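Local coordinates for protein ornithine carbamoyltransferase, mitochondrial (Coccidioides immitis, PDB 3SDS) that catalyses the transfer of the carbamoyl group from carbamoyl phosphate to L-ornithine, giving L-citrulline and phosphate in arginine biosynthesis, at residues 227-230 against 231-235; 340-343 against 344-348. All coordinates share one frame; numbering follows the deposited sequence.

Interaction 1: 227-230 against 231-235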
# COMPACT_ATOMS: atom_id res chain seq x y z
N SER A 227 -5.94 15.35 36.17
CA SER A 227 -7.08 16.18 36.55
C SER A 227 -7.73 16.97 35.40
O SER A 227 -8.90 17.33 35.49
CB SER A 227 -6.75 17.08 37.74
OG SER A 227 -5.62 17.86 37.46
N HIS A 228 -6.98 17.22 34.33
CA HIS A 228 -7.60 17.73 33.12
C HIS A 228 -8.66 16.74 32.58
O HIS A 228 -9.69 17.15 32.05
CB HIS A 228 -6.58 18.07 32.03
CG HIS A 228 -7.21 18.51 30.74
ND1 HIS A 228 -7.91 19.69 30.61
CD2 HIS A 228 -7.30 17.89 29.53
CE1 HIS A 228 -8.39 19.79 29.38
NE2 HIS A 228 -8.03 18.72 28.70
N ILE A 229 -8.41 15.44 32.72
CA ILE A 229 -9.37 14.43 32.26
C ILE A 229 -10.60 14.40 33.16
O ILE A 229 -11.73 14.40 32.67
CB ILE A 229 -8.74 13.00 32.11
CG1 ILE A 229 -7.49 13.04 31.22
CG2 ILE A 229 -9.76 11.99 31.56
CD1 ILE A 229 -7.71 13.64 29.81
N VAL A 230 -10.38 14.42 34.47
CA VAL A 230 -11.48 14.49 35.43
C VAL A 230 -12.38 15.69 35.14
O VAL A 230 -13.60 15.60 35.29
CB VAL A 230 -10.98 14.51 36.90
CG1 VAL A 230 -12.15 14.59 37.86
CG2 VAL A 230 -10.17 13.27 37.21
N GLU A 231 -11.79 16.79 34.68
CA GLU A 231 -12.53 17.98 34.27
C GLU A 231 -13.45 17.78 33.05
O GLU A 231 -14.55 18.34 33.01
CB GLU A 231 -11.55 19.12 33.99
CG GLU A 231 -12.21 20.49 33.97
CD GLU A 231 -11.49 21.51 33.10
OE1 GLU A 231 -10.87 21.14 32.06
OE2 GLU A 231 -11.58 22.72 33.44
N LEU A 232 -13.01 17.00 32.07
CA LEU A 232 -13.82 16.70 30.89
C LEU A 232 -14.96 15.72 31.20
O LEU A 232 -16.04 15.79 30.61
CB LEU A 232 -12.96 16.14 29.75
CG LEU A 232 -11.98 17.08 29.04
CD1 LEU A 232 -11.03 16.30 28.18
CD2 LEU A 232 -12.70 18.11 28.20
N ILE A 233 -14.72 14.80 32.15
CA ILE A 233 -15.74 13.86 32.57
C ILE A 233 -16.86 14.63 33.26
O ILE A 233 -18.04 14.43 32.98
CB ILE A 233 -15.17 12.82 33.52
CG1 ILE A 233 -14.21 11.90 32.77
CG2 ILE A 233 -16.32 12.00 34.16
CD1 ILE A 233 -13.18 11.23 33.62
N GLN A 234 -16.47 15.52 34.15
CA GLN A 234 -17.41 16.33 34.90
C GLN A 234 -18.22 17.20 33.93
O GLN A 234 -19.44 17.25 34.05
CB GLN A 234 -16.67 17.13 35.97
CG GLN A 234 -17.54 17.60 37.13
CD GLN A 234 -17.85 16.53 38.17
OE1 GLN A 234 -17.11 15.55 38.32
NE2 GLN A 234 -18.95 16.72 38.91
N LYS A 235 -17.56 17.84 32.96
CA LYS A 235 -18.28 18.68 31.95
C LYS A 235 -19.26 17.88 31.10
O LYS A 235 -20.31 18.40 30.69
CB LYS A 235 -17.30 19.45 31.04
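Glu231 N donates to Ser227 O at 3.0 Å, the first of the i to i+4 backbone bonds that define this opening part of helix 227-237. The same spacing recurs between Ile233 N and Ile229 O (3.1 Å) and between Gln234 N and Val230 O. Leu232 N is held less firmly: it shares its proton between two weak bonds, one to His228 O at 3.3 Å and one to Ile229 O at 3.0 Å, the latter bent to 122°. Ile229 O therefore accepts twice, the straighter bond coming from Ile233 N. Within these residues each carbonyl from Ser227 to Val230 meets an amide of the following turn, although the bond at His228 O is weak.

With CG anti to the backbone N (chi1 176°), the His228 ring extends outward beside the side chains of Glu231 and Leu232. Its ND1 is 3.6 Å from Glu231 OE1; at that separation, with ring and carboxylate planes 61° apart, this is a loose polar approach on an exposed surface. The other ring nitrogen, NE2, is 3.9 Å from Leu232 CD1, an apolar neighbour that comes in obliquely to the ring. One turn along the buried side, Ile229 CG2 meets Ile233 CD1 at 4.1 Å in a van der Waals contact.

That apolar side faces helix 199-210: Ile229 touches Phe202, Leu232 touches Ile206, and Ile233 touches Ala205 and Thr209. Leu232 also reaches Phe154 in a loop. Helix 227-237 is the connection between strands 214-218 and 246-249, neighbours in the five-stranded parallel sheet, and is the helix of a beta-alpha-beta unit in the Asp/Orn-binding domain.

Interaction 2: 340-343 against 344-348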
# COMPACT_ATOMS: atom_id res chain seq x y z
N SER A 340 -18.93 3.35 10.48
CA SER A 340 -19.89 4.29 11.04
C SER A 340 -19.28 5.70 11.11
O SER A 340 -19.91 6.68 10.68
CB SER A 340 -20.30 3.82 12.43
OG SER A 340 -21.30 4.62 13.00
N ALA A 341 -18.05 5.78 11.63
CA ALA A 341 -17.40 7.06 11.85
C ALA A 341 -17.04 7.78 10.55
O ALA A 341 -17.25 9.00 10.43
CB ALA A 341 -16.19 6.91 12.74
N LEU A 342 -16.50 7.03 9.59
CA LEU A 342 -16.16 7.59 8.29
C LEU A 342 -17.41 8.02 7.53
O LEU A 342 -17.38 9.07 6.88
CB LEU A 342 -15.33 6.62 7.43
CG LEU A 342 -13.97 6.12 7.92
CD1 LEU A 342 -13.69 4.77 7.29
CD2 LEU A 342 -12.87 7.09 7.57
N GLU A 343 -18.49 7.23 7.57
CA GLU A 343 -19.74 7.70 6.95
C GLU A 343 -20.19 9.04 7.53
O GLU A 343 -20.61 9.94 6.78
CB GLU A 343 -20.89 6.69 7.10
CG GLU A 343 -22.10 6.99 6.20
CD GLU A 343 -23.43 6.60 6.83
OE1 GLU A 343 -23.41 6.04 7.95
OE2 GLU A 343 -24.50 6.87 6.21
N ALA A 344 -20.11 9.15 8.86
CA ALA A 344 -20.60 10.33 9.56
C ALA A 344 -19.78 11.59 9.26
O ALA A 344 -20.35 12.67 9.02
CB ALA A 344 -20.62 10.07 11.03
N PHE A 345 -18.46 11.45 9.29
CA PHE A 345 -17.59 12.62 9.21
C PHE A 345 -17.19 12.98 7.79
O PHE A 345 -17.05 14.17 7.48
CB PHE A 345 -16.39 12.50 10.17
CG PHE A 345 -16.77 12.74 11.62
CD1 PHE A 345 -16.66 14.02 12.18
CD2 PHE A 345 -17.27 11.71 12.41
CE1 PHE A 345 -17.03 14.26 13.49
CE2 PHE A 345 -17.65 11.94 13.75
CZ PHE A 345 -17.53 13.21 14.29
N VAL A 346 -17.04 11.98 6.92
CA VAL A 346 -16.62 12.23 5.54
C VAL A 346 -17.80 12.35 4.56
O VAL A 346 -17.92 13.34 3.83
CB VAL A 346 -15.59 11.19 5.05
CG1 VAL A 346 -14.99 11.65 3.70
CG2 VAL A 346 -14.50 10.97 6.10
N VAL A 347 -18.68 11.34 4.53
CA VAL A 347 -19.80 11.34 3.60
C VAL A 347 -20.88 12.32 4.04
O VAL A 347 -21.34 13.10 3.22
CB VAL A 347 -20.39 9.94 3.41
CG1 VAL A 347 -21.43 9.94 2.28
CG2 VAL A 347 -19.30 8.94 3.11
N ASN A 348 -21.30 12.28 5.31
CA ASN A 348 -22.35 13.17 5.80
C ASN A 348 -21.81 14.52 6.28
O ASN A 348 -22.52 15.31 6.93
CB ASN A 348 -23.17 12.48 6.87
CG ASN A 348 -23.94 11.30 6.32
OD1 ASN A 348 -24.24 11.25 5.12
ND2 ASN A 348 -24.23 10.31 7.18
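The C-terminal end of helix 327-347 changes from alpha-helical to pi-type hydrogen bonding here. Ala344 N, Phe345 N and Val346 N bond in the i to i+4 pattern to the carbonyls of Ser340, Ala341 and Leu342, with Val346 N to Leu342 O measuring 2.9 Å. The next bond spans i to i+5: Asn348 N donates to Glu343 O at 2.8 Å, with a C=O...N angle of 171°. Asn348 is also the first residue to leave helical backbone angles.

The Phe345 ring presents an edge to Ala341 O, with CD2 at 3.4 Å and the oxygen near the ring plane. Glu343 has CG anti to its backbone N (chi1 -166°) and a chain bent at chi2, which brings OE2 to 3.6 Å from Asn348 ND2. Its firmer partners are elsewhere: OE2 forms a salt bridge with Arg59 and OE1 a hydrogen bond with Tyr47. Ser340 OG bonds Leu40 O. The i to i+5 bond is that of a pi-type turn, here ending a C-terminal helix that packs on helices 34-51 and 78-90 of the carbamoyl-phosphate-binding domain, as in the carbamoyltransferase fold.

How the interactions relate
From the N terminus, interaction 1 comes first, at the start of helix 227-237, and interaction 2 follows near the end of the chain, where helix 327-347 terminates. Each lies within one continuous stretch and encloses no intervening loop; the two run in series, neither nesting nor crossing. The centres of interaction 1 and interaction 2 are about 27 Å apart and their nearest atoms about 16 Å apart, so they do not touch. Interaction 1 stays within the ornithine-binding domain, on a crossover between adjacent strands. Interaction 2 instead ties the end of the chain back to its N-terminal, carbamoyl-phosphate-binding half.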